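Local coordinates for protein inositol dehydrogenase (Lactobacillus casei, PDB 4MKZ) that probably oxidises inositols such as scyllo-inositol, transferring hydride to a nicotinamide cofactor, as an oxidoreductase of the Gfo/Idh/MocA family, at residues L25-K30 against S296-E301; G160-I165 against D243-I248; L193-H198 against L249-N254; D199-R204 against A328-Q333. All coordinates share one frame; numbering follows the deposited sequence.

Interaction 1: residues L25-K30 against S296-E301; sequences LGRLGK and SQNFPE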
loop_
_atom_site.group_PDB
_atom_site.type_symbol
_atom_site.label_atom_id
_atom_site.label_comp_id
_atom_site.label_asym_id
_atom_site.label_seq_id
_atom_site.Cartn_x
_atom_site.Cartn_y
_atom_site.Cartn_z
ATOM N N LEU A 25 -0.673 19.876 33.597
ATOM C CA LEU A 25 0.624 19.410 33.133
ATOM C C LEU A 25 0.676 17.883 33.135
ATOM O O LEU A 25 1.698 17.281 33.454
ATOM C CB LEU A 25 1.750 20.033 33.953
ATOM C CG LEU A 25 1.954 21.519 33.653
ATOM C CD1 LEU A 25 2.972 22.155 34.600
ATOM C CD2 LEU A 25 2.389 21.720 32.206
ATOM N N GLY A 26 -0.445 17.265 32.773
ATOM C CA GLY A 26 -0.459 15.855 32.424
ATOM C C GLY A 26 0.290 15.633 31.118
ATOM O O GLY A 26 1.058 16.489 30.678
ATOM N N ARG A 27 0.068 14.490 30.484
ATOM C CA ARG A 27 0.824 14.158 29.287
ATOM C C ARG A 27 0.624 15.210 28.201
ATOM O O ARG A 27 1.597 15.727 27.634
ATOM C CB ARG A 27 0.400 12.787 28.774
ATOM C CG ARG A 27 1.192 12.291 27.585
ATOM C CD ARG A 27 0.528 11.060 27.015
ATOM N NE ARG A 27 1.424 10.292 26.161
ATOM C CZ ARG A 27 1.085 9.149 25.579
ATOM N NH1 ARG A 27 -0.133 8.661 25.759
ATOM N NH2 ARG A 27 1.959 8.500 24.822
ATOM N N LEU A 28 -0.639 15.525 27.916
ATOM C CA LEU A 28 -0.957 16.495 26.876
ATOM C C LEU A 28 -0.536 17.908 27.261
ATOM O O LEU A 28 -0.018 18.646 26.432
ATOM C CB LEU A 28 -2.445 16.450 26.518
ATOM C CG LEU A 28 -2.914 17.438 25.452
ATOM C CD1 LEU A 28 -2.168 17.224 24.155
ATOM C CD2 LEU A 28 -4.422 17.326 25.239
ATOM N N GLY A 29 -0.767 18.286 28.517
ATOM C CA GLY A 29 -0.333 19.586 29.008
ATOM C C GLY A 29 1.158 19.814 28.825
ATOM O O GLY A 29 1.579 20.897 28.427
ATOM N N LYS A 30 1.951 18.787 29.111
ATOM C CA LYS A 30 3.397 18.882 28.966
ATOM C C LYS A 30 3.823 19.019 27.510
ATOM O O LYS A 30 4.789 19.717 27.214
ATOM C CB LYS A 30 4.082 17.691 29.635
ATOM C CG LYS A 30 4.161 17.846 31.155
ATOM C CD LYS A 30 4.757 16.610 31.804
ATOM C CE LYS A 30 5.064 16.882 33.271
ATOM N NZ LYS A 30 5.614 15.677 33.939
ATOM N N SER A 296 2.153 4.359 13.710
ATOM C CA SER A 296 2.279 5.307 14.798
ATOM C C SER A 296 1.638 4.682 16.036
ATOM O O SER A 296 0.662 3.937 15.937
ATOM C CB SER A 296 1.711 6.688 14.453
ATOM O OG SER A 296 0.533 6.609 13.685
ATOM N N GLN A 297 2.210 4.965 17.203
ATOM C CA GLN A 297 1.871 4.207 18.411
ATOM C C GLN A 297 0.959 4.919 19.386
ATOM O O GLN A 297 0.307 4.287 20.218
ATOM C CB GLN A 297 3.149 3.779 19.135
ATOM C CG GLN A 297 3.902 2.685 18.416
ATOM C CD GLN A 297 3.042 1.463 18.169
ATOM O OE1 GLN A 297 2.518 0.848 19.103
ATOM N NE2 GLN A 297 2.872 1.115 16.901
ATOM N N ASN A 298 0.913 6.239 19.296
ATOM C CA ASN A 298 0.169 7.020 20.262
ATOM C C ASN A 298 -0.173 8.384 19.698
ATOM O O ASN A 298 0.406 8.799 18.690
ATOM C CB ASN A 298 0.987 7.163 21.551
ATOM C CG ASN A 298 2.439 7.504 21.290
ATOM O OD1 ASN A 298 2.762 8.557 20.729
ATOM N ND2 ASN A 298 3.335 6.618 21.710
ATOM N N PHE A 299 -1.097 9.085 20.348
ATOM C CA PHE A 299 -1.495 10.407 19.867
ATOM C C PHE A 299 -0.371 11.461 19.772
ATOM O O PHE A 299 -0.383 12.260 18.833
ATOM C CB PHE A 299 -2.739 10.943 20.602
ATOM C CG PHE A 299 -2.458 11.509 21.965
ATOM C CD1 PHE A 299 -2.104 12.838 22.119
ATOM C CD2 PHE A 299 -2.599 10.722 23.100
ATOM C CE1 PHE A 299 -1.857 13.369 23.378
ATOM C CE2 PHE A 299 -2.360 11.251 24.365
ATOM C CZ PHE A 299 -1.987 12.573 24.500
ATOM N N PRO A 300 0.600 11.480 20.723
ATOM C CA PRO A 300 1.617 12.523 20.570
ATOM C C PRO A 300 2.439 12.348 19.316
ATOM O O PRO A 300 2.880 13.328 18.726
ATOM C CB PRO A 300 2.506 12.340 21.815
ATOM C CG PRO A 300 1.594 11.737 22.824
ATOM C CD PRO A 300 0.756 10.774 22.010
ATOM N N GLU A 301 2.653 11.101 18.922
ATOM C CA GLU A 301 3.387 10.812 17.704
ATOM C C GLU A 301 2.533 11.162 16.476
ATOM O O GLU A 301 2.966 11.902 15.593
ATOM C CB GLU A 301 3.773 9.332 17.673
ATOM C CG GLU A 301 4.492 8.936 16.414
ATOM C CD GLU A 301 4.744 7.441 16.310
ATOM O OE1 GLU A 301 5.337 7.035 15.290
ATOM O OE2 GLU A 301 4.360 6.680 17.236
#
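Arg-27 lays its guanidinium against Pro-300, with NH1 turned to Phe-299 and NH2 to Asn-298. With CG anti to the backbone N (chi1 -176°) and the chain extended, it reaches across to the other segment; NE meets Pro-300 CG at 3.6 Å, over one face of the flat group. NH1 lies 3.7 Å from Phe-299 CE2, ring and guanidinium steeply inclined, and NH2 stands 3.7 Å from Asn-298 CB. Leu-28 adds an apolar touch, its CD1 reaching the ring edge at Phe-299 CE1, 3.9 Å away.

Behind these groups, Asn-298 is the N-cap of helix 299-302: its OD1 accepts from Glu-301 N at 3.1 Å, while Glu-301 OE2 takes Gln-297 N at 2.8 Å. Replacing Asn-298 by an alanine would remove OD1 and is likely to leave Glu-301 N without its side-chain cap, letting the first turn, with Phe-299 and Pro-300, shift beneath the arginine. Gly-26, itself an N-cap, and Gly-29 belong to a GxGxxG pattern consistent with dinucleotide binding.

A long, flat, charged side chain suits this surface seam, where the contact rests on van der Waals cover of one guanidinium face and the CD methylene, without a polar bond between the segments.

Interaction 2: residues G160-I165 against D243-I248; sequences GDITLI and DKTMAI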
loop_
_atom_site.group_PDB
_atom_site.type_symbol
_atom_site.label_atom_id
_atom_site.label_comp_id
_atom_site.label_asym_id
_atom_site.label_seq_id
_atom_site.Cartn_x
_atom_site.Cartn_y
_atom_site.Cartn_z
ATOM N N GLY A 160 -17.673 15.341 -4.694
ATOM C CA GLY A 160 -19.082 15.684 -4.770
ATOM C C GLY A 160 -19.642 15.864 -3.378
ATOM O O GLY A 160 -18.905 16.184 -2.441
ATOM N N ASP A 161 -20.944 15.662 -3.228
ATOM C CA ASP A 161 -21.531 15.781 -1.907
ATOM C C ASP A 161 -21.200 14.545 -1.089
ATOM O O ASP A 161 -21.126 13.435 -1.615
ATOM C CB ASP A 161 -23.041 15.946 -1.992
ATOM C CG ASP A 161 -23.656 16.265 -0.649
ATOM O OD1 ASP A 161 -23.026 16.988 0.159
ATOM O OD2 ASP A 161 -24.769 15.778 -0.395
ATOM N N ILE A 162 -21.007 14.741 0.207
ATOM C CA ILE A 162 -20.686 13.647 1.107
ATOM C C ILE A 162 -21.931 12.832 1.426
ATOM O O ILE A 162 -22.945 13.375 1.838
ATOM C CB ILE A 162 -20.097 14.198 2.416
ATOM C CG1 ILE A 162 -18.760 14.875 2.132
ATOM C CG2 ILE A 162 -19.978 13.078 3.458
ATOM C CD1 ILE A 162 -18.196 15.643 3.325
ATOM N N THR A 163 -21.863 11.521 1.210
ATOM C CA THR A 163 -22.978 10.643 1.528
ATOM C C THR A 163 -22.758 9.910 2.856
ATOM O O THR A 163 -23.692 9.631 3.586
ATOM C CB THR A 163 -23.208 9.605 0.424
ATOM O OG1 THR A 163 -22.148 8.651 0.452
ATOM C CG2 THR A 163 -23.252 10.268 -0.941
ATOM N N LEU A 164 -21.510 9.602 3.170
ATOM C CA LEU A 164 -21.227 8.873 4.399
ATOM C C LEU A 164 -19.832 9.196 4.906
ATOM O O LEU A 164 -18.888 9.317 4.121
ATOM C CB LEU A 164 -21.359 7.359 4.146
ATOM C CG LEU A 164 -21.134 6.402 5.327
ATOM C CD1 LEU A 164 -21.997 5.157 5.147
ATOM C CD2 LEU A 164 -19.674 5.982 5.432
ATOM N N ILE A 165 -19.706 9.333 6.221
ATOM C CA ILE A 165 -18.393 9.439 6.831
ATOM C C ILE A 165 -18.246 8.332 7.862
ATOM O O ILE A 165 -19.125 8.128 8.685
ATOM C CB ILE A 165 -18.164 10.814 7.503
ATOM C CG1 ILE A 165 -18.089 11.897 6.430
ATOM C CG2 ILE A 165 -16.879 10.796 8.311
ATOM C CD1 ILE A 165 -17.960 13.293 6.970
ATOM N N ASP A 243 -29.642 15.920 6.638
ATOM C CA ASP A 243 -30.059 15.733 5.252
ATOM C C ASP A 243 -30.026 14.259 4.889
ATOM O O ASP A 243 -30.009 13.900 3.709
ATOM C CB ASP A 243 -29.149 16.518 4.307
ATOM C CG ASP A 243 -27.700 16.085 4.407
ATOM O OD1 ASP A 243 -27.288 15.652 5.507
ATOM O OD2 ASP A 243 -26.976 16.183 3.390
ATOM N N LYS A 244 -30.046 13.421 5.927
ATOM C CA LYS A 244 -30.018 11.964 5.799
ATOM C C LYS A 244 -28.640 11.451 5.358
ATOM O O LYS A 244 -28.525 10.321 4.875
ATOM C CB LYS A 244 -31.131 11.454 4.879
ATOM C CG LYS A 244 -32.533 11.921 5.262
ATOM C CD LYS A 244 -33.213 10.952 6.214
ATOM C CE LYS A 244 -34.628 11.427 6.566
ATOM N NZ LYS A 244 -34.623 12.798 7.150
ATOM N N THR A 245 -27.623 12.308 5.520
ATOM C CA THR A 245 -26.212 11.913 5.442
ATOM C C THR A 245 -25.994 10.873 6.504
ATOM O O THR A 245 -26.610 10.921 7.570
ATOM C CB THR A 245 -25.255 13.096 5.780
ATOM O OG1 THR A 245 -25.443 14.143 4.836
ATOM C CG2 THR A 245 -23.775 12.672 5.752
ATOM N N MET A 246 -25.083 9.949 6.246
ATOM C CA MET A 246 -24.858 8.879 7.190
ATOM C C MET A 246 -23.489 9.000 7.807
ATOM O O MET A 246 -22.558 9.492 7.177
ATOM C CB MET A 246 -24.982 7.546 6.461
ATOM C CG MET A 246 -26.326 7.392 5.812
ATOM S SD MET A 246 -26.470 5.935 4.765
ATOM C CE MET A 246 -25.580 6.442 3.303
ATOM N N ALA A 247 -23.363 8.525 9.036
ATOM C CA ALA A 247 -22.055 8.479 9.668
ATOM C C ALA A 247 -21.924 7.228 10.514
ATOM O O ALA A 247 -22.893 6.750 11.100
ATOM C CB ALA A 247 -21.800 9.736 10.504
ATOM N N ILE A 248 -20.708 6.692 10.549
ATOM C CA ILE A 248 -20.402 5.503 11.328
ATOM C C ILE A 248 -19.220 5.809 12.213
ATOM O O ILE A 248 -18.228 6.375 11.745
ATOM C CB ILE A 248 -20.004 4.326 10.410
ATOM C CG1 ILE A 248 -21.175 3.934 9.506
ATOM C CG2 ILE A 248 -19.544 3.134 11.242
ATOM C CD1 ILE A 248 -20.795 3.004 8.377
#
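Leu-164 and Met-246 bring their side chains together by different first torsions: Leu-164 holds CG anti to the backbone N (chi1 -179°), whereas Met-246 holds CG anti to its carbonyl carbon (chi1 -58°). Leu-164 CD1 consequently lies 4.0 Å from Met-246 CB and 4.1 Å from Ile-248 CD1, touching both residues. Met-246 bends at its sulphur, and CE comes to 3.7 Å from Thr-163 O.

The backbones form a parallel pair within the mixed sheet of the C-terminal domain. Met-246 N donates to Thr-163 O at 3.0 Å, Ile-165 N to Met-246 O at 3.0 Å, and Ile-248 N to Ile-165 O at 2.8 Å. On its other edge strand 162-172 carries a classic beta bulge, Thr-163 and Leu-164 both facing Ile-266 of strand 260-267. The opposite sheet face bears Ile-165 and Ala-247, the small alanine leaving room for Ile-203 of helix 191-207.

Branched and long apolar residues suit the face of Leu-164 and Met-246, which is covered by a second subunit: Ile-248 meets Ile-248 of that subunit, and Met-246 its Ile-217. In the loops just before the two strands, Asp-161 OD2 and Asp-243 OD2 approach to 4.4 Å, a repulsion that is probably offset by Lys-209, which bridges to both aspartates, and by Arg-221 of the second subunit, which does the same.

Interaction 3: residues L193-H198 against L249-N254; sequences LDMSIH and LVAGRN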
loop_
_atom_site.group_PDB
_atom_site.type_symbol
_atom_site.label_atom_id
_atom_site.label_comp_id
_atom_site.label_asym_id
_atom_site.label_seq_id
_atom_site.Cartn_x
_atom_site.Cartn_y
_atom_site.Cartn_z
ATOM N N LEU A 193 -17.454 10.048 24.749
ATOM C CA LEU A 193 -16.943 11.359 25.107
ATOM C C LEU A 193 -15.415 11.363 25.027
ATOM O O LEU A 193 -14.812 12.313 24.523
ATOM C CB LEU A 193 -17.417 11.763 26.499
ATOM C CG LEU A 193 -17.391 13.273 26.727
ATOM C CD1 LEU A 193 -18.682 13.913 26.245
ATOM C CD2 LEU A 193 -17.162 13.566 28.183
ATOM N N ASP A 194 -14.787 10.291 25.498
ATOM C CA ASP A 194 -13.327 10.217 25.521
ATOM C C ASP A 194 -12.704 10.095 24.140
ATOM O O ASP A 194 -11.730 10.785 23.824
ATOM C CB ASP A 194 -12.860 9.028 26.359
ATOM C CG ASP A 194 -12.878 9.311 27.834
ATOM O OD1 ASP A 194 -12.961 10.500 28.210
ATOM O OD2 ASP A 194 -12.786 8.341 28.618
ATOM N N MET A 195 -13.252 9.193 23.329
ATOM C CA MET A 195 -12.608 8.804 22.079
ATOM C C MET A 195 -13.215 9.442 20.839
ATOM O O MET A 195 -12.526 9.618 19.830
ATOM C CB MET A 195 -12.672 7.281 21.916
ATOM C CG MET A 195 -11.972 6.508 23.006
ATOM S SD MET A 195 -10.242 6.972 23.121
ATOM C CE MET A 195 -9.696 6.546 21.466
ATOM N N SER A 196 -14.502 9.772 20.901
ATOM C CA SER A 196 -15.236 10.109 19.689
ATOM C C SER A 196 -15.468 11.592 19.449
ATOM O O SER A 196 -15.964 11.954 18.383
ATOM C CB SER A 196 -16.592 9.391 19.657
ATOM O OG SER A 196 -16.447 7.981 19.683
ATOM N N ILE A 197 -15.145 12.449 20.418
ATOM C CA ILE A 197 -15.453 13.867 20.241
ATOM C C ILE A 197 -14.728 14.483 19.046
ATOM O O ILE A 197 -15.317 15.275 18.321
ATOM C CB ILE A 197 -15.270 14.704 21.519
ATOM C CG1 ILE A 197 -16.252 14.233 22.590
ATOM C CG2 ILE A 197 -15.579 16.162 21.234
ATOM C CD1 ILE A 197 -16.314 15.143 23.802
ATOM N N HIS A 198 -13.483 14.084 18.789
ATOM C CA HIS A 198 -12.800 14.575 17.592
ATOM C C HIS A 198 -13.480 14.102 16.310
ATOM O O HIS A 198 -13.504 14.820 15.310
ATOM C CB HIS A 198 -11.334 14.145 17.562
ATOM C CG HIS A 198 -10.495 14.771 18.624
ATOM N ND1 HIS A 198 -10.273 16.129 18.692
ATOM C CD2 HIS A 198 -9.799 14.221 19.648
ATOM C CE1 HIS A 198 -9.484 16.390 19.720
ATOM N NE2 HIS A 198 -9.176 15.249 20.310
ATOM N N LEU A 249 -19.317 5.441 13.486
ATOM C CA LEU A 249 -18.203 5.610 14.407
ATOM C C LEU A 249 -17.767 4.266 14.968
ATOM O O LEU A 249 -18.594 3.416 15.243
ATOM C CB LEU A 249 -18.597 6.515 15.573
ATOM C CG LEU A 249 -18.984 7.954 15.253
ATOM C CD1 LEU A 249 -19.337 8.716 16.536
ATOM C CD2 LEU A 249 -17.829 8.629 14.530
ATOM N N VAL A 250 -16.466 4.084 15.142
ATOM C CA VAL A 250 -15.979 3.028 16.015
ATOM C C VAL A 250 -15.022 3.683 16.995
ATOM O O VAL A 250 -14.209 4.526 16.605
ATOM C CB VAL A 250 -15.287 1.887 15.254
ATOM C CG1 VAL A 250 -14.564 0.965 16.239
ATOM C CG2 VAL A 250 -16.300 1.102 14.460
ATOM N N ALA A 251 -15.155 3.349 18.276
ATOM C CA ALA A 251 -14.266 3.885 19.301
ATOM C C ALA A 251 -13.758 2.707 20.108
ATOM O O ALA A 251 -14.478 1.741 20.333
ATOM C CB ALA A 251 -15.002 4.876 20.201
ATOM N N GLY A 252 -12.507 2.764 20.534
ATOM C CA GLY A 252 -11.954 1.624 21.219
ATOM C C GLY A 252 -10.727 1.985 22.005
ATOM O O GLY A 252 -10.178 3.081 21.865
ATOM N N ARG A 253 -10.301 1.060 22.852
ATOM C CA ARG A 253 -9.161 1.332 23.716
ATOM C C ARG A 253 -8.149 0.206 23.602
ATOM O O ARG A 253 -7.170 0.168 24.343
ATOM C CB ARG A 253 -9.636 1.483 25.163
ATOM C CG ARG A 253 -10.786 2.459 25.362
ATOM C CD ARG A 253 -11.149 2.571 26.832
ATOM N NE ARG A 253 -12.244 3.508 27.088
ATOM C CZ ARG A 253 -12.097 4.828 27.206
ATOM N NH1 ARG A 253 -10.903 5.383 27.068
ATOM N NH2 ARG A 253 -13.154 5.595 27.452
ATOM N N ASN A 254 -8.384 -0.699 22.655
ATOM C CA ASN A 254 -7.631 -1.947 22.584
ATOM C C ASN A 254 -7.110 -2.316 21.191
ATOM O O ASN A 254 -7.265 -3.455 20.745
ATOM C CB ASN A 254 -8.504 -3.087 23.123
ATOM C CG ASN A 254 -7.697 -4.289 23.553
ATOM O OD1 ASN A 254 -6.551 -4.153 23.984
ATOM N ND2 ASN A 254 -8.290 -5.476 23.435
HETATM O O HOH W 1 -15.223 7.195 17.358
#
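Met-195 and Ser-196 press on Ala-251 where helix 191-207 comes down on strand 246-252, and here the packing is close. At this point the strand presents the methyl of Ala-251: its CB lies 3.8 Å from Met-195 CB and 3.5 Å from Ser-196 OG, so a small residue suits the spot. Met-195, bent at both chi2 (-58°) and chi3, curls its methyl round until CE rests 3.5 Å from Gly-252 O.

Beside Leu-249 the contact is looser, and a water links the two segments, accepting from Ser-196 OG at 2.7 Å and donating to Val-250 O at 3.0 Å. Past the alanine it turns more polar: buried Arg-253 runs out extended to partly exposed Asp-194, and its NH2 forms a salt bridge of 3.0 Å with OD2, using the anti lone pair, while carboxylate and guanidinium stand nearly perpendicular (82°). Met-195 CG lies over one face of that guanidinium, and NE is taken up by Leu-232 O.

The short segments 193-198 and 249-252 run at 140° to each other, their axes 7.9 Å apart. The strand lies between strands 162-172 and 234-241, while Met-195 also rests on Ser-169 and Asp-171 of strand 162-172, and Arg-253 packs against Met-176 and Phe-179 of helix 176-179.

Interaction 4: residues D199-R204 against A328-Q333; sequences DIDVIR and AEDGLQ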
loop_
_atom_site.group_PDB
_atom_site.type_symbol
_atom_site.label_atom_id
_atom_site.label_comp_id
_atom_site.label_asym_id
_atom_site.label_seq_id
_atom_site.Cartn_x
_atom_site.Cartn_y
_atom_site.Cartn_z
ATOM N N ASP A 199 -14.022 12.890 16.336
ATOM C CA ASP A 199 -14.681 12.340 15.167
ATOM C C ASP A 199 -15.970 13.095 14.869
ATOM O O ASP A 199 -16.249 13.437 13.717
ATOM C CB ASP A 199 -14.991 10.854 15.386
ATOM C CG ASP A 199 -13.742 10.016 15.526
ATOM O OD1 ASP A 199 -12.866 10.104 14.642
ATOM O OD2 ASP A 199 -13.632 9.270 16.521
ATOM N N ILE A 200 -16.751 13.343 15.913
ATOM C CA ILE A 200 -17.950 14.160 15.789
ATOM C C ILE A 200 -17.611 15.507 15.169
ATOM O O ILE A 200 -18.249 15.929 14.211
ATOM C CB ILE A 200 -18.631 14.362 17.149
ATOM C CG1 ILE A 200 -19.240 13.043 17.636
ATOM C CG2 ILE A 200 -19.708 15.423 17.044
ATOM C CD1 ILE A 200 -19.538 13.019 19.110
ATOM N N ASP A 201 -16.573 16.167 15.683
ATOM C CA ASP A 201 -16.175 17.462 15.142
ATOM C C ASP A 201 -15.734 17.382 13.682
ATOM O O ASP A 201 -16.069 18.254 12.869
ATOM C CB ASP A 201 -15.072 18.082 15.990
ATOM C CG ASP A 201 -14.654 19.431 15.478
ATOM O OD1 ASP A 201 -15.436 20.393 15.651
ATOM O OD2 ASP A 201 -13.554 19.533 14.899
ATOM N N VAL A 202 -15.002 16.323 13.337
ATOM C CA VAL A 202 -14.578 16.113 11.960
ATOM C C VAL A 202 -15.792 15.990 11.041
ATOM O O VAL A 202 -15.807 16.561 9.952
ATOM C CB VAL A 202 -13.685 14.845 11.835
ATOM C CG1 VAL A 202 -13.810 14.200 10.464
ATOM C CG2 VAL A 202 -12.238 15.179 12.143
ATOM N N ILE A 203 -16.802 15.251 11.489
ATOM C CA ILE A 203 -18.020 15.052 10.703
ATOM C C ILE A 203 -18.714 16.400 10.460
ATOM O O ILE A 203 -19.038 16.744 9.316
ATOM C CB ILE A 203 -18.958 14.040 11.384
ATOM C CG1 ILE A 203 -18.357 12.633 11.281
ATOM C CG2 ILE A 203 -20.337 14.052 10.737
ATOM C CD1 ILE A 203 -18.943 11.643 12.253
ATOM N N ARG A 204 -18.873 17.185 11.520
ATOM C CA ARG A 204 -19.478 18.510 11.398
ATOM C C ARG A 204 -18.646 19.430 10.512
ATOM O O ARG A 204 -19.179 20.157 9.674
ATOM C CB ARG A 204 -19.677 19.129 12.783
ATOM C CG ARG A 204 -20.680 18.372 13.656
ATOM C CD ARG A 204 -20.909 19.073 14.980
ATOM N NE ARG A 204 -21.598 20.341 14.787
ATOM C CZ ARG A 204 -21.009 21.531 14.851
ATOM N NH1 ARG A 204 -19.711 21.626 15.119
ATOM N NH2 ARG A 204 -21.726 22.627 14.656
ATOM N N ALA A 328 -17.295 27.982 20.500
ATOM C CA ALA A 328 -17.959 27.325 21.606
ATOM C C ALA A 328 -19.090 26.443 21.096
ATOM O O ALA A 328 -19.391 25.415 21.694
ATOM C CB ALA A 328 -18.496 28.354 22.573
ATOM N N GLU A 329 -19.720 26.854 20.002
ATOM C CA GLU A 329 -20.795 26.054 19.413
ATOM C C GLU A 329 -20.262 24.718 18.914
ATOM O O GLU A 329 -20.937 23.691 19.032
ATOM C CB GLU A 329 -21.472 26.809 18.267
ATOM C CG GLU A 329 -22.648 26.078 17.631
ATOM C CD GLU A 329 -23.843 25.936 18.564
ATOM O OE1 GLU A 329 -23.883 26.606 19.617
ATOM O OE2 GLU A 329 -24.760 25.157 18.236
ATOM N N ASP A 330 -19.063 24.731 18.346
ATOM C CA ASP A 330 -18.436 23.487 17.924
ATOM C C ASP A 330 -18.212 22.596 19.136
ATOM O O ASP A 330 -18.396 21.380 19.071
ATOM C CB ASP A 330 -17.113 23.760 17.207
ATOM C CG ASP A 330 -17.301 24.430 15.857
ATOM O OD1 ASP A 330 -18.260 24.086 15.136
ATOM O OD2 ASP A 330 -16.474 25.300 15.501
ATOM N N GLY A 331 -17.818 23.212 20.247
ATOM C CA GLY A 331 -17.682 22.505 21.506
ATOM C C GLY A 331 -18.991 21.950 22.026
ATOM O O GLY A 331 -19.067 20.772 22.393
ATOM N N LEU A 332 -20.021 22.794 22.069
ATOM C CA LEU A 332 -21.342 22.364 22.513
ATOM C C LEU A 332 -21.843 21.144 21.743
ATOM O O LEU A 332 -22.256 20.156 22.351
ATOM C CB LEU A 332 -22.350 23.509 22.383
ATOM C CG LEU A 332 -23.808 23.125 22.657
ATOM C CD1 LEU A 332 -23.971 22.640 24.083
ATOM C CD2 LEU A 332 -24.721 24.308 22.380
ATOM N N GLN A 333 -21.814 21.229 20.415
ATOM C CA GLN A 333 -22.330 20.146 19.580
ATOM C C GLN A 333 -21.521 18.872 19.735
ATOM O O GLN A 333 -22.087 17.775 19.698
ATOM C CB GLN A 333 -22.409 20.556 18.116
ATOM C CG GLN A 333 -23.406 21.682 17.860
ATOM C CD GLN A 333 -24.787 21.391 18.421
ATOM O OE1 GLN A 333 -25.251 20.248 18.418
ATOM N NE2 GLN A 333 -25.447 22.430 18.917
HETATM O O HOH W 2 -18.011 19.994 16.568
HETATM O O HOH W 3 -20.809 25.456 14.615
#
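Arg-204 bridges a pair of packed helices, reaching from helix 191-207 of the C-terminal domain to Asp-330 and Gln-333 on the first turns of helix 328-347. The short segments cross at 122° with axes 10.0 Å apart, a distance that a long side chain is well suited to span.

Of all the residues here Arg-204 has the most surface buried by the contact. Its chain turns at chi3 (68°), bringing the guanidinium across Gln-333: NE lies 3.4 Å from Gln-333 CB, over one face. The edge is used for charge, as NH1 donates to Asp-330 OD1 at 2.9 Å in an almost straight salt bridge (172°). Gln-333 can serve as a platform because its amide leads elsewhere, NE2 donating to Glu-329 OE2 at 2.9 Å. A leucine in place of Arg-204 would probably leave Asp-330 without its charged mate and bare the methylenes of Gln-333.

Glu-210 pairs with the NH2 of Arg-204, and Asp-201 has its main partner in Arg-142. Two waters complete the seam. One joins Arg-204 NH2 to Asp-330 OD1; the other accepts from Arg-204 NH1 at 2.8 Å and donates to Asp-201 OD1 and to Asp-330 O.

Overall arrangement
Interactions 2 and 3 are buried, interaction 4 partly so. Interaction 2 covers the largest area, a hydrogen-bonded strand pair whose apolar face meets the second subunit. Interaction 3 continues along the same strand, 246-252, and lays helix 191-207 upon it; interaction 4 takes the next turns of that helix out to helix 328-347. Ile-203 ties them together, packing on Ile-165 and Ala-247 of interaction 2 and on Leu-249 of interaction 3. Interaction 1 stands apart at the surface, about 31 Å centre to centre from interaction 2, and joins the Rossmann part to a late chain segment. Backbone bonds rule in the sheet; arginines serve the other three contacts, by salt bridges in interactions 3 and 4 and by van der Waals contact in interaction 1.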